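Local coordinates for capsular polysaccharide biosynthesis protein (PDB 4BQN) that binds coenzyme A and is probably an acetyltransferase that acts in the biosynthesis of the capsular polysaccharide of Burkholderia pseudomallei, at residues S94-H99 with S181-I186; M98-Y103 with S158-E163. The protein carries 1 engineered substitution. All coordinates share one frame; numbering follows the deposited sequence.

Contact 1: S94-H99 with S181-I186. With COA (coenzyme A), chain C.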
ATOM      1  N   SER A  94      -1.917 -17.211  -0.283  1.00 12.21           N
ATOM      2  CA  SER A  94      -1.436 -15.896   0.124  1.00 12.01           C
ATOM      3  C   SER A  94      -1.196 -14.968  -1.058  1.00 10.74           C
ATOM      4  O   SER A  94      -0.715 -15.377  -2.134  1.00 12.16           O
ATOM      5  CB  SER A  94      -0.199 -16.008   1.005  1.00 12.84           C
ATOM      6  OG  SER A  94       0.789 -16.799   0.363  1.00 12.76           O
ATOM      7  N   VAL A  95      -1.547 -13.712  -0.819  1.00 10.79           N
ATOM      8  CA  VAL A  95      -1.451 -12.637  -1.792  1.00 11.20           C
ATOM      9  C   VAL A  95      -0.521 -11.563  -1.248  1.00  9.91           C
ATOM     10  O   VAL A  95      -0.649 -11.142  -0.085  1.00 11.45           O
ATOM     11  CB  VAL A  95      -2.841 -12.007  -2.042  1.00 12.25           C
ATOM     12  CG1 VAL A  95      -2.748 -10.881  -3.068  1.00 14.12           C
ATOM     13  CG2 VAL A  95      -3.816 -13.075  -2.500  1.00 13.21           C
ATOM     14  N   GLN A  96       0.383 -11.113  -2.107  1.00 10.89           N
ATOM     15  CA  GLN A  96       1.327 -10.072  -1.794  1.00 10.90           C
ATOM     16  C   GLN A  96       0.646  -8.844  -1.175  1.00 10.02           C
ATOM     17  O   GLN A  96      -0.417  -8.412  -1.642  1.00 11.07           O
ATOM     18  CB  GLN A  96       2.018  -9.656  -3.090  1.00 12.08           C
ATOM     19  CG  GLN A  96       3.014  -8.514  -2.967  1.00 12.50           C
ATOM     20  CD  GLN A  96       3.798  -8.372  -4.250  1.00 12.33           C
ATOM     21  OE1 GLN A  96       3.213  -8.234  -5.322  1.00 13.34           O
ATOM     22  NE2 GLN A  96       5.135  -8.436  -4.153  1.00 14.74           N
ATOM     23  N   TYR A  97       1.277  -8.291  -0.136  1.00 10.26           N
ATOM     24  CA  TYR A  97       0.913  -6.990   0.394  1.00  9.36           C
ATOM     25  C   TYR A  97       1.650  -5.959  -0.464  1.00  9.60           C
ATOM     26  O   TYR A  97       2.895  -5.901  -0.473  1.00 11.82           O
ATOM     27  CB  TYR A  97       1.283  -6.862   1.867  1.00 11.08           C
ATOM     28  CG  TYR A  97       0.987  -5.489   2.403  1.00  9.29           C
ATOM     29  CD1 TYR A  97      -0.329  -5.020   2.493  1.00 11.34           C
ATOM     30  CD2 TYR A  97       2.020  -4.639   2.786  1.00 10.21           C
ATOM     31  CE1 TYR A  97      -0.606  -3.754   2.978  1.00 10.70           C
ATOM     32  CE2 TYR A  97       1.754  -3.365   3.274  1.00 11.23           C
ATOM     33  CZ  TYR A  97       0.440  -2.928   3.362  1.00 10.18           C
ATOM     34  OH  TYR A  97       0.146  -1.685   3.850  1.00 11.90           O
ATOM     35  N   MET A  98       0.901  -5.173  -1.222  0.75  9.71           N
ATOM     36  CA  MET A  98       1.499  -4.303  -2.218  0.75  9.31           C
ATOM     37  C   MET A  98       1.867  -2.956  -1.587  0.75  8.52           C
ATOM     38  O   MET A  98       0.993  -2.172  -1.221  0.75 11.04           O
ATOM     39  CB  MET A  98       0.529  -4.121  -3.387  0.75  9.35           C
ATOM     40  CG  MET A  98       0.243  -5.416  -4.108  0.75 10.93           C
ATOM     41  SD  MET A  98      -1.147  -5.333  -5.253  0.75 11.21           S
ATOM     42  CE  MET A  98      -2.518  -5.581  -4.117  0.75 14.01           C
ATOM     43  N   HIS A  99       3.162  -2.679  -1.497  1.00  9.77           N
ATOM     44  CA  HIS A  99       3.686  -1.452  -0.916  1.00  9.37           C
ATOM     45  C   HIS A  99       4.827  -1.011  -1.823  1.00  9.19           C
ATOM     46  O   HIS A  99       5.675  -1.828  -2.209  1.00 10.65           O
ATOM     47  CB  HIS A  99       4.125  -1.717   0.524  1.00 10.87           C
ATOM     48  CG  HIS A  99       4.755  -0.552   1.217  1.00 10.54           C
ATOM     49  ND1 HIS A  99       4.199   0.041   2.333  1.00 10.84           N
ATOM     50  CD2 HIS A  99       5.926   0.094   0.989  1.00 10.70           C
ATOM     51  CE1 HIS A  99       5.001   1.002   2.758  1.00 11.63           C
ATOM     52  NE2 HIS A  99       6.053   1.059   1.956  1.00 11.30           N
ATOM     53  N   SER A 181       1.987 -12.884  -6.443  0.69 12.87           N
ATOM     54  CA  SER A 181       2.686 -11.593  -6.417  0.69 12.29           C
ATOM     55  C   SER A 181       2.759 -10.926  -7.789  0.69 12.82           C
ATOM     56  O   SER A 181       2.584 -11.579  -8.822  0.69 16.96           O
ATOM     57  CB  SER A 181       4.109 -11.758  -5.889  0.69 13.62           C
ATOM     58  OG  SER A 181       4.129 -12.260  -4.569  0.69 14.82           O
ATOM     59  N   VAL A 182       3.047  -9.629  -7.781  1.00 11.97           N
ATOM     60  CA  VAL A 182       3.153  -8.832  -9.005  1.00 11.87           C
ATOM     61  C   VAL A 182       4.419  -7.970  -9.017  1.00 12.46           C
ATOM     62  O   VAL A 182       4.457  -6.928  -9.661  1.00 12.66           O
ATOM     63  CB  VAL A 182       1.915  -7.930  -9.237  1.00 11.91           C
ATOM     64  CG1 VAL A 182       0.725  -8.756  -9.687  1.00 15.19           C
ATOM     65  CG2 VAL A 182       1.562  -7.123  -7.988  1.00 12.60           C
ATOM     66  N   THR A 183       5.475  -8.441  -8.362  1.00 13.37           N
ATOM     67  CA  THR A 183       6.714  -7.666  -8.227  1.00 13.11           C
ATOM     68  C   THR A 183       7.333  -7.271  -9.581  1.00 12.62           C
ATOM     69  O   THR A 183       7.691  -6.101  -9.782  1.00 13.45           O
ATOM     70  CB  THR A 183       7.748  -8.423  -7.377  1.00 16.64           C
ATOM     71  OG1 THR A 183       7.139  -8.782  -6.128  1.00 19.03           O
ATOM     72  CG2 THR A 183       8.983  -7.548  -7.119  1.00 22.63           C
ATOM     73  N   ASP A 184       7.458  -8.233 -10.500  1.00 12.57           N
ATOM     74  CA  ASP A 184       8.087  -7.950 -11.796  1.00 14.32           C
ATOM     75  C   ASP A 184       7.241  -6.968 -12.595  1.00 12.90           C
ATOM     76  O   ASP A 184       7.771  -6.078 -13.258  1.00 13.86           O
ATOM     77  CB  ASP A 184       8.298  -9.250 -12.594  1.00 15.62           C
ATOM     78  CG  ASP A 184       9.207 -10.241 -11.883  1.00 20.43           C
ATOM     79  OD1 ASP A 184      10.175  -9.811 -11.220  1.00 24.58           O
ATOM     80  OD2 ASP A 184       8.955 -11.462 -11.992  1.00 22.44           O
ATOM     81  N   PHE A 185       5.927  -7.127 -12.511  1.00 12.90           N
ATOM     82  CA  PHE A 185       5.001  -6.214 -13.154  1.00 11.54           C
ATOM     83  C   PHE A 185       5.178  -4.785 -12.640  1.00 11.43           C
ATOM     84  O   PHE A 185       5.245  -3.838 -13.417  1.00 12.22           O
ATOM     85  CB  PHE A 185       3.552  -6.686 -12.935  1.00 12.44           C
ATOM     86  CG  PHE A 185       2.533  -5.783 -13.549  1.00 11.66           C
ATOM     87  CD1 PHE A 185       2.244  -5.858 -14.908  1.00 13.75           C
ATOM     88  CD2 PHE A 185       1.896  -4.802 -12.776  1.00 13.24           C
ATOM     89  CE1 PHE A 185       1.311  -5.010 -15.481  1.00 14.94           C
ATOM     90  CE2 PHE A 185       0.966  -3.943 -13.347  1.00 14.73           C
ATOM     91  CZ  PHE A 185       0.680  -4.048 -14.702  1.00 14.38           C
ATOM     92  N   ILE A 186       5.251  -4.629 -11.325  1.00 11.46           N
ATOM     93  CA  ILE A 186       5.398  -3.284 -10.762  1.00 11.23           C
ATOM     94  C   ILE A 186       6.677  -2.603 -11.275  1.00 11.57           C
ATOM     95  O   ILE A 186       6.629  -1.481 -11.779  1.00 12.63           O
ATOM     96  CB  ILE A 186       5.348  -3.280  -9.221  1.00 12.11           C
ATOM     97  CG1 ILE A 186       3.953  -3.723  -8.735  1.00 11.79           C
ATOM     98  CG2 ILE A 186       5.686  -1.889  -8.686  1.00 12.66           C
ATOM     99  CD1 ILE A 186       3.885  -4.059  -7.254  1.00 11.63           C
TER
HETATM  100  N1A COA C 320       8.498  -1.675   1.939  0.88 11.01           N
HETATM  101  C2A COA C 320       8.644  -0.918   3.055  0.88 11.40           C
HETATM  102  N3A COA C 320       7.825  -1.026   4.116  0.88 11.17           N
HETATM  103  C4A COA C 320       6.834  -1.946   4.100  0.88 11.15           C
HETATM  104  C5A COA C 320       6.629  -2.799   2.935  0.88 10.57           C
HETATM  105  C6A COA C 320       7.541  -2.616   1.813  0.88 10.19           C
HETATM  106  N6A COA C 320       7.400  -3.366   0.700  0.88 11.13           N
HETATM  107  N7A COA C 320       5.576  -3.612   3.182  0.88 12.43           N
HETATM  108  C8A COA C 320       5.144  -3.308   4.432  0.88 11.16           C
HETATM  109  N9A COA C 320       5.878  -2.301   4.957  0.88 11.19           N
HETATM  110  C1B COA C 320       5.779  -1.705   6.295  0.88 12.15           C
HETATM  111  C2B COA C 320       4.376  -1.614   6.871  0.88 13.86           C
HETATM  112  O2B COA C 320       3.739  -0.409   6.443  0.88 13.58           O
HETATM  113  C3B COA C 320       4.701  -1.635   8.356  0.88 13.79           C
HETATM  114  O3B COA C 320       5.188  -0.322   8.696  0.88 14.72           O
HETATM  115  P3B COA C 320       5.377   0.160  10.218  0.44 16.82           P
HETATM  116  O7A COA C 320       5.722   1.621  10.076  0.44 21.14           O
HETATM  117  O8A COA C 320       4.034  -0.075  10.855  0.44 16.50           O
HETATM  118  O9A COA C 320       6.484  -0.686  10.800  0.44 17.89           O
HETATM  119  C4B COA C 320       5.868  -2.618   8.441  0.88 12.45           C
HETATM  120  O4B COA C 320       6.474  -2.619   7.147  0.88 12.21           O
HETATM  121  C5B COA C 320       5.462  -4.041   8.826  0.88 13.86           C
HETATM  122  O5B COA C 320       4.480  -4.468   7.889  0.88 13.60           O
HETATM  123  P1A COA C 320       4.525  -5.902   7.210  0.88 14.06           P
HETATM  124  O1A COA C 320       3.431  -5.910   6.183  0.88 13.79           O
HETATM  125  O2A COA C 320       5.913  -6.231   6.746  0.88 14.79           O
HETATM  126  O3A COA C 320       4.202  -6.959   8.365  0.88 15.21           O
HETATM  127  P2A COA C 320       2.983  -7.198   9.392  0.88 14.17           P
HETATM  128  O4A COA C 320       3.519  -6.958  10.781  0.88 17.02           O
HETATM  129  O5A COA C 320       2.456  -8.569   9.070  0.88 15.04           O
HETATM  130  O6A COA C 320       1.885  -6.088   9.081  0.88 13.66           O
HETATM  131  CBP COA C 320       0.144  -4.825   8.020  0.88 15.21           C
HETATM  132  CCP COA C 320       0.869  -6.169   8.062  0.88 15.05           C
HETATM  133  CDP COA C 320      -0.943  -4.844   6.953  0.88 18.35           C
HETATM  134  CEP COA C 320      -0.552  -4.626   9.356  0.88 19.76           C
HETATM  135  CAP COA C 320       1.202  -3.724   7.744  0.88 13.61           C
HETATM  136  OAP COA C 320       1.680  -3.835   6.402  0.88 12.62           O
HETATM  137  C9P COA C 320       0.801  -2.277   7.986  0.88 19.90           C
HETATM  138  O9P COA C 320       0.873  -1.794   9.109  0.88 22.45           O
HETATM  139  N8P COA C 320       0.431  -1.536   6.936  0.88 18.41           N
HETATM  140  C7P COA C 320       0.094  -0.124   7.061  0.88 22.56           C
HETATM  141  C6P COA C 320      -1.262   0.161   7.681  0.88 26.53           C
HETATM  142  C5P COA C 320      -2.320  -0.450   6.802  0.88 32.56           C
HETATM  143  O5P COA C 320      -2.712  -1.593   6.983  0.88 26.92           O
HETATM  144  N4P COA C 320      -2.775   0.333   5.842  0.88 38.10           N
HETATM  145  C3P COA C 320      -3.782  -0.112   4.920  0.88 35.62           C
HETATM  146  C2P COA C 320      -3.266   0.012   3.506  0.88 27.88           C
HETATM  147  S1P COA C 320      -4.215  -1.053   2.493  0.88 26.50           S

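Contact 2: M98-Y103 with S158-E163. With COA (coenzyme A), chain C.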
ATOM      1  N   MET A  98       0.901  -5.173  -1.222  0.75  9.71           N
ATOM      2  CA  MET A  98       1.499  -4.303  -2.218  0.75  9.31           C
ATOM      3  C   MET A  98       1.867  -2.956  -1.587  0.75  8.52           C
ATOM      4  O   MET A  98       0.993  -2.172  -1.221  0.75 11.04           O
ATOM      5  CB  MET A  98       0.529  -4.121  -3.387  0.75  9.35           C
ATOM      6  CG  MET A  98       0.243  -5.416  -4.108  0.75 10.93           C
ATOM      7  SD  MET A  98      -1.147  -5.333  -5.253  0.75 11.21           S
ATOM      8  CE  MET A  98      -2.518  -5.581  -4.117  0.75 14.01           C
ATOM      9  N   HIS A  99       3.162  -2.679  -1.497  1.00  9.77           N
ATOM     10  CA  HIS A  99       3.686  -1.452  -0.916  1.00  9.37           C
ATOM     11  C   HIS A  99       4.827  -1.011  -1.823  1.00  9.19           C
ATOM     12  O   HIS A  99       5.675  -1.828  -2.209  1.00 10.65           O
ATOM     13  CB  HIS A  99       4.125  -1.717   0.524  1.00 10.87           C
ATOM     14  CG  HIS A  99       4.755  -0.552   1.217  1.00 10.54           C
ATOM     15  ND1 HIS A  99       4.199   0.041   2.333  1.00 10.84           N
ATOM     16  CD2 HIS A  99       5.926   0.094   0.989  1.00 10.70           C
ATOM     17  CE1 HIS A  99       5.001   1.002   2.758  1.00 11.63           C
ATOM     18  NE2 HIS A  99       6.053   1.059   1.956  1.00 11.30           N
ATOM     19  N   TRP A 100       4.829   0.262  -2.192  1.00  9.22           N
ATOM     20  CA  TRP A 100       5.800   0.769  -3.157  1.00  9.56           C
ATOM     21  C   TRP A 100       5.956   2.259  -2.951  1.00  8.46           C
ATOM     22  O   TRP A 100       5.004   3.012  -3.173  1.00  9.53           O
ATOM     23  CB  TRP A 100       5.291   0.490  -4.574  1.00 10.11           C
ATOM     24  CG  TRP A 100       6.229   0.868  -5.661  1.00  9.52           C
ATOM     25  CD1 TRP A 100       6.234   2.030  -6.396  1.00 11.24           C
ATOM     26  CD2 TRP A 100       7.275   0.044  -6.199  1.00  9.85           C
ATOM     27  NE1 TRP A 100       7.239   1.983  -7.344  1.00 10.74           N
ATOM     28  CE2 TRP A 100       7.898   0.782  -7.236  1.00 10.72           C
ATOM     29  CE3 TRP A 100       7.758  -1.241  -5.897  1.00 10.28           C
ATOM     30  CZ2 TRP A 100       8.957   0.268  -7.984  1.00 12.22           C
ATOM     31  CZ3 TRP A 100       8.810  -1.753  -6.642  1.00 13.13           C
ATOM     32  CH2 TRP A 100       9.408  -0.993  -7.664  1.00 13.97           C
ATOM     33  N   GLU A 101       7.150   2.688  -2.546  1.00  9.01           N
ATOM     34  CA  GLU A 101       7.431   4.104  -2.242  1.00  8.36           C
ATOM     35  C   GLU A 101       8.011   4.856  -3.442  1.00  9.46           C
ATOM     36  O   GLU A 101       8.367   6.017  -3.329  1.00 10.73           O
ATOM     37  CB  GLU A 101       8.354   4.214  -1.017  1.00  9.17           C
ATOM     38  CG  GLU A 101       7.681   3.664   0.221  1.00 10.32           C
ATOM     39  CD  GLU A 101       8.600   3.565   1.406  1.00 11.29           C
ATOM     40  OE1 GLU A 101       9.580   4.333   1.467  1.00 11.92           O
ATOM     41  OE2 GLU A 101       8.325   2.710   2.264  1.00 12.11           O
ATOM     42  N   GLY A 102       8.101   4.199  -4.597  1.00  9.16           N
ATOM     43  CA  GLY A 102       8.842   4.782  -5.701  1.00  9.56           C
ATOM     44  C   GLY A 102       8.255   6.047  -6.288  1.00  9.22           C
ATOM     45  O   GLY A 102       8.992   6.865  -6.816  1.00 12.86           O
ATOM     46  N   TYR A 103       6.944   6.252  -6.193  1.00  9.24           N
ATOM     47  CA  TYR A 103       6.389   7.518  -6.690  1.00  9.29           C
ATOM     48  C   TYR A 103       6.567   8.659  -5.704  1.00  9.20           C
ATOM     49  O   TYR A 103       6.707   9.822  -6.111  1.00  9.99           O
ATOM     50  CB  TYR A 103       4.905   7.390  -6.994  1.00 10.01           C
ATOM     51  CG  TYR A 103       4.606   6.359  -8.042  1.00  9.15           C
ATOM     52  CD1 TYR A 103       4.877   6.602  -9.388  1.00 11.31           C
ATOM     53  CD2 TYR A 103       4.013   5.142  -7.696  1.00 10.41           C
ATOM     54  CE1 TYR A 103       4.602   5.641 -10.359  1.00 11.80           C
ATOM     55  CE2 TYR A 103       3.736   4.181  -8.652  1.00 10.72           C
ATOM     56  CZ  TYR A 103       4.011   4.439  -9.978  1.00  9.55           C
ATOM     57  OH  TYR A 103       3.709   3.477 -10.903  1.00 11.71           O
ATOM     58  N   SER A 158      15.346   0.027  -6.791  0.55 12.87           N
ATOM     59  CA  SER A 158      16.015  -1.222  -6.386  0.55 14.30           C
ATOM     60  C   SER A 158      15.619  -1.609  -4.960  0.55 13.14           C
ATOM     61  O   SER A 158      15.328  -2.775  -4.691  0.55 13.71           O
ATOM     62  CB  SER A 158      17.540  -1.120  -6.518  0.55 18.70           C
ATOM     63  OG  SER A 158      18.160  -2.350  -6.176  0.55 20.34           O
ATOM     64  N   TRP A 159      15.585  -0.627  -4.060  1.00 12.27           N
ATOM     65  CA  TRP A 159      15.203  -0.876  -2.684  1.00 12.32           C
ATOM     66  C   TRP A 159      13.731  -1.293  -2.609  1.00 10.87           C
ATOM     67  O   TRP A 159      13.385  -2.237  -1.888  1.00 12.56           O
ATOM     68  CB  TRP A 159      15.483   0.349  -1.818  1.00 13.32           C
ATOM     69  CG  TRP A 159      15.092   0.183  -0.406  1.00 13.94           C
ATOM     70  CD1 TRP A 159      15.839  -0.368   0.602  1.00 17.90           C
ATOM     71  CD2 TRP A 159      13.854   0.605   0.191  1.00 13.30           C
ATOM     72  NE1 TRP A 159      15.128  -0.338   1.783  1.00 19.11           N
ATOM     73  CE2 TRP A 159      13.913   0.263   1.560  1.00 18.23           C
ATOM     74  CE3 TRP A 159      12.706   1.240  -0.304  1.00 15.46           C
ATOM     75  CZ2 TRP A 159      12.859   0.535   2.452  1.00 20.00           C
ATOM     76  CZ3 TRP A 159      11.655   1.514   0.584  1.00 20.11           C
ATOM     77  CH2 TRP A 159      11.741   1.152   1.944  1.00 22.07           C
ATOM     78  N   CYS A 160      12.859  -0.595  -3.342  1.00 11.11           N
ATOM     79  CA  CYS A 160      11.442  -0.958  -3.347  1.00 11.47           C
ATOM     80  C   CYS A 160      11.219  -2.398  -3.810  1.00 11.06           C
ATOM     81  O   CYS A 160      10.411  -3.124  -3.223  1.00 11.63           O
ATOM     82  CB  CYS A 160      10.625  -0.007  -4.225  1.00 11.54           C
ATOM     83  SG  CYS A 160      10.534   1.687  -3.590  1.00 13.68           S
ATOM     84  N   VAL A 161      11.948  -2.828  -4.838  1.00 11.14           N
ATOM     85  CA  VAL A 161      11.840  -4.200  -5.308  1.00 13.03           C
ATOM     86  C   VAL A 161      12.361  -5.158  -4.246  1.00 13.55           C
ATOM     87  O   VAL A 161      11.707  -6.171  -3.966  1.00 15.29           O
ATOM     88  CB  VAL A 161      12.629  -4.412  -6.611  1.00 16.35           C
ATOM     89  CG1 VAL A 161      12.793  -5.905  -6.921  1.00 17.44           C
ATOM     90  CG2 VAL A 161      11.918  -3.690  -7.735  1.00 17.03           C
ATOM     91  N   ASP A 162      13.513  -4.851  -3.646  1.00 14.61           N
ATOM     92  CA  ASP A 162      14.084  -5.735  -2.620  0.70 14.99           C
ATOM     93  C   ASP A 162      13.165  -5.924  -1.415  1.00 14.51           C
ATOM     94  O   ASP A 162      13.099  -7.010  -0.844  1.00 14.97           O
ATOM     95  CB  ASP A 162      15.434  -5.223  -2.131  0.70 16.17           C
ATOM     96  CG  ASP A 162      16.518  -5.328  -3.178  0.70 23.52           C
ATOM     97  OD1 ASP A 162      16.310  -6.001  -4.209  0.70 27.02           O
ATOM     98  OD2 ASP A 162      17.583  -4.724  -2.959  0.70 35.44           O
ATOM     99  N   GLU A 163      12.467  -4.862  -1.009  1.00 13.33           N
ATOM    100  CA  GLU A 163      11.522  -4.983   0.109  1.00 13.73           C
ATOM    101  C   GLU A 163      10.396  -5.974  -0.201  1.00 12.98           C
ATOM    102  O   GLU A 163       9.948  -6.716   0.683  1.00 15.08           O
ATOM    103  CB  GLU A 163      10.923  -3.624   0.455  1.00 13.55           C
ATOM    104  CG  GLU A 163      11.917  -2.683   1.120  1.00 14.09           C
ATOM    105  CD  GLU A 163      12.416  -3.198   2.461  1.00 17.03           C
ATOM    106  OE1 GLU A 163      11.599  -3.574   3.329  1.00 18.92           O
ATOM    107  OE2 GLU A 163      13.631  -3.225   2.662  1.00 22.28           O
TER
HETATM  108  N1A COA C 320       8.498  -1.675   1.939  0.88 11.01           N
HETATM  109  C2A COA C 320       8.644  -0.918   3.055  0.88 11.40           C
HETATM  110  N3A COA C 320       7.825  -1.026   4.116  0.88 11.17           N
HETATM  111  C4A COA C 320       6.834  -1.946   4.100  0.88 11.15           C
HETATM  112  C5A COA C 320       6.629  -2.799   2.935  0.88 10.57           C
HETATM  113  C6A COA C 320       7.541  -2.616   1.813  0.88 10.19           C
HETATM  114  N6A COA C 320       7.400  -3.366   0.700  0.88 11.13           N
HETATM  115  N7A COA C 320       5.576  -3.612   3.182  0.88 12.43           N
HETATM  116  C8A COA C 320       5.144  -3.308   4.432  0.88 11.16           C
HETATM  117  N9A COA C 320       5.878  -2.301   4.957  0.88 11.19           N
HETATM  118  C1B COA C 320       5.779  -1.705   6.295  0.88 12.15           C
HETATM  119  C2B COA C 320       4.376  -1.614   6.871  0.88 13.86           C
HETATM  120  O2B COA C 320       3.739  -0.409   6.443  0.88 13.58           O
HETATM  121  C3B COA C 320       4.701  -1.635   8.356  0.88 13.79           C
HETATM  122  O3B COA C 320       5.188  -0.322   8.696  0.88 14.72           O
HETATM  123  P3B COA C 320       5.377   0.160  10.218  0.44 16.82           P
HETATM  124  O7A COA C 320       5.722   1.621  10.076  0.44 21.14           O
HETATM  125  O8A COA C 320       4.034  -0.075  10.855  0.44 16.50           O
HETATM  126  O9A COA C 320       6.484  -0.686  10.800  0.44 17.89           O
HETATM  127  C4B COA C 320       5.868  -2.618   8.441  0.88 12.45           C
HETATM  128  O4B COA C 320       6.474  -2.619   7.147  0.88 12.21           O
HETATM  129  C5B COA C 320       5.462  -4.041   8.826  0.88 13.86           C
HETATM  130  O5B COA C 320       4.480  -4.468   7.889  0.88 13.60           O
HETATM  131  P1A COA C 320       4.525  -5.902   7.210  0.88 14.06           P
HETATM  132  O1A COA C 320       3.431  -5.910   6.183  0.88 13.79           O
HETATM  133  O2A COA C 320       5.913  -6.231   6.746  0.88 14.79           O
HETATM  134  O3A COA C 320       4.202  -6.959   8.365  0.88 15.21           O
HETATM  135  P2A COA C 320       2.983  -7.198   9.392  0.88 14.17           P
HETATM  136  O4A COA C 320       3.519  -6.958  10.781  0.88 17.02           O
HETATM  137  O5A COA C 320       2.456  -8.569   9.070  0.88 15.04           O
HETATM  138  O6A COA C 320       1.885  -6.088   9.081  0.88 13.66           O
HETATM  139  CBP COA C 320       0.144  -4.825   8.020  0.88 15.21           C
HETATM  140  CCP COA C 320       0.869  -6.169   8.062  0.88 15.05           C
HETATM  141  CDP COA C 320      -0.943  -4.844   6.953  0.88 18.35           C
HETATM  142  CEP COA C 320      -0.552  -4.626   9.356  0.88 19.76           C
HETATM  143  CAP COA C 320       1.202  -3.724   7.744  0.88 13.61           C
HETATM  144  OAP COA C 320       1.680  -3.835   6.402  0.88 12.62           O
HETATM  145  C9P COA C 320       0.801  -2.277   7.986  0.88 19.90           C
HETATM  146  O9P COA C 320       0.873  -1.794   9.109  0.88 22.45           O
HETATM  147  N8P COA C 320       0.431  -1.536   6.936  0.88 18.41           N
HETATM  148  C7P COA C 320       0.094  -0.124   7.061  0.88 22.56           C
HETATM  149  C6P COA C 320      -1.262   0.161   7.681  0.88 26.53           C
HETATM  150  C5P COA C 320      -2.320  -0.450   6.802  0.88 32.56           C
HETATM  151  O5P COA C 320      -2.712  -1.593   6.983  0.88 26.92           O
HETATM  152  N4P COA C 320      -2.775   0.333   5.842  0.88 38.10           N
HETATM  153  C3P COA C 320      -3.782  -0.112   4.920  0.88 35.62           C
HETATM  154  C2P COA C 320      -3.266   0.012   3.506  0.88 27.88           C
HETATM  155  S1P COA C 320      -4.215  -1.053   2.493  0.88 26.50           S
HETATM  156  O   HOH W   1       8.357  -2.038  -1.747  1.00 11.14           O

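Contact 1: S94-H99 with S181-I186
Two hydrogen bonds from one primary amide carry the polar part of this contact. Gln96 lies in the loop after strand 91-94. Its CG is anti to the backbone N (chi1 177°) and the chain stays extended, so the amide reaches the start of helix 183-189. Gln96 OE1 accepts from the backbone N of Val182, the N-cap residue, at 2.8 Å. The bond is nearly straight, at 171° about the hydrogen, but the donor stands above the carbonyl plane. Gln96 NE2 donates to Thr183 OG1, also at 2.8 Å, and here the hydroxyl lies close to the amide plane. Using both ends of the amide fixes its rotation. A backbone hydrogen bond between Gln96 and Ile180 extends the link.

Van der Waals packing is lighter. Val182 CG2 lies 3.3 Å from Gln96 OE1, and its one apolar partner across the contact is Met98 SD at 4.2 Å. Ser181 CB and OG touch the Gln96 chain, OG lying 3.7 Å from Gln96 CB. Leu164 of helix 153-167 touches both Gln96 and Thr183.

The ligand contacts belong to the same loop. Tyr97 OH accepts a hydrogen bond from the amide N8P of coenzyme A at 3.1 Å. The ligand hydroxyl OAP lies over a face of the Tyr97 ring, 3.2 Å from CE2.

The chemistry implies a loop that engages both the protein and the ligand through successive residues. Gln96 grips the helix start, while Tyr97 meets the pantetheine arm. The buried amide of Gln96 is satisfied at both its oxygen and its nitrogen.

Contact 2: M98-Y103 with S158-E163
The adenine of coenzyme A lies between the loop 98-103 and the helix segment 158-163. His99 lays the face of its imidazole on the base. COA C4A stands over the ring centre, and His99 CD2 comes within 3.3 Å of COA C6A. From the helix, Glu163 CB approaches COA N1A at 3.4 Å. A water joins all three parties: it accepts from COA N6A and donates to His99 O and to Cys160 O, the latter at 2.8 Å.

Glu101 sets the imidazole. His99 NE2 donates to Glu101 OE2 at 2.8 Å, almost straight at 173°, in the ring plane and on the anti lone pair. The carboxylate would be expected to polarise the imidazole. Glu101 OE1 forms a salt bridge with Arg299, and it also meets Trp159 CZ3 at 3.6 Å, with the carboxylate and indole planes 62° apart.

Behind these groups the Cys160 side chain packs on the Trp100 indole. Trp100 CG is anti to the backbone N (chi1 -176°), which lays the indole against the helix. Cys160 CB makes a CH-pi contact 3.6 Å from the centroid of the six-membered ring, over its face. Cys160 SG is over the same face, a longer sulfur-aromatic contact, and lies 3.6 Å from Gly102 N. Val161 CG2 closes on the indole edge, in plane with the ring.

Farther out, Phe196 meets the Trp100 ring, and Trp301 packs edge-to-face with Trp159. Helix 153-167 supplies segment 158-163, helix 183-189 touches it through Leu187 on Val161, and helix 204-217 packs on Met98 in the loop that leads from strand 91-94 to strand 107-108.

Overall arrangement
Both contacts are buried and start from the same loop after strand 91-94, sharing Met98 and His99. Contact 1 ties its earlier part to the start of helix 183-189. Contact 2 packs its later part on helix 153-167, the preceding helix in the chain. Their chemistry differs: direct hydrogen bonds join the segments of contact 1, whereas aromatic, sulfur and water-mediated contacts join those of contact 2. The two also touch, with Ile186 CG2 3.5 Å from Trp100 CD2. Both share the His99 face over the adenine. Tyr97 of contact 1 also binds the pantetheine arm, and contact 2 adds Glu163 from its helix segment.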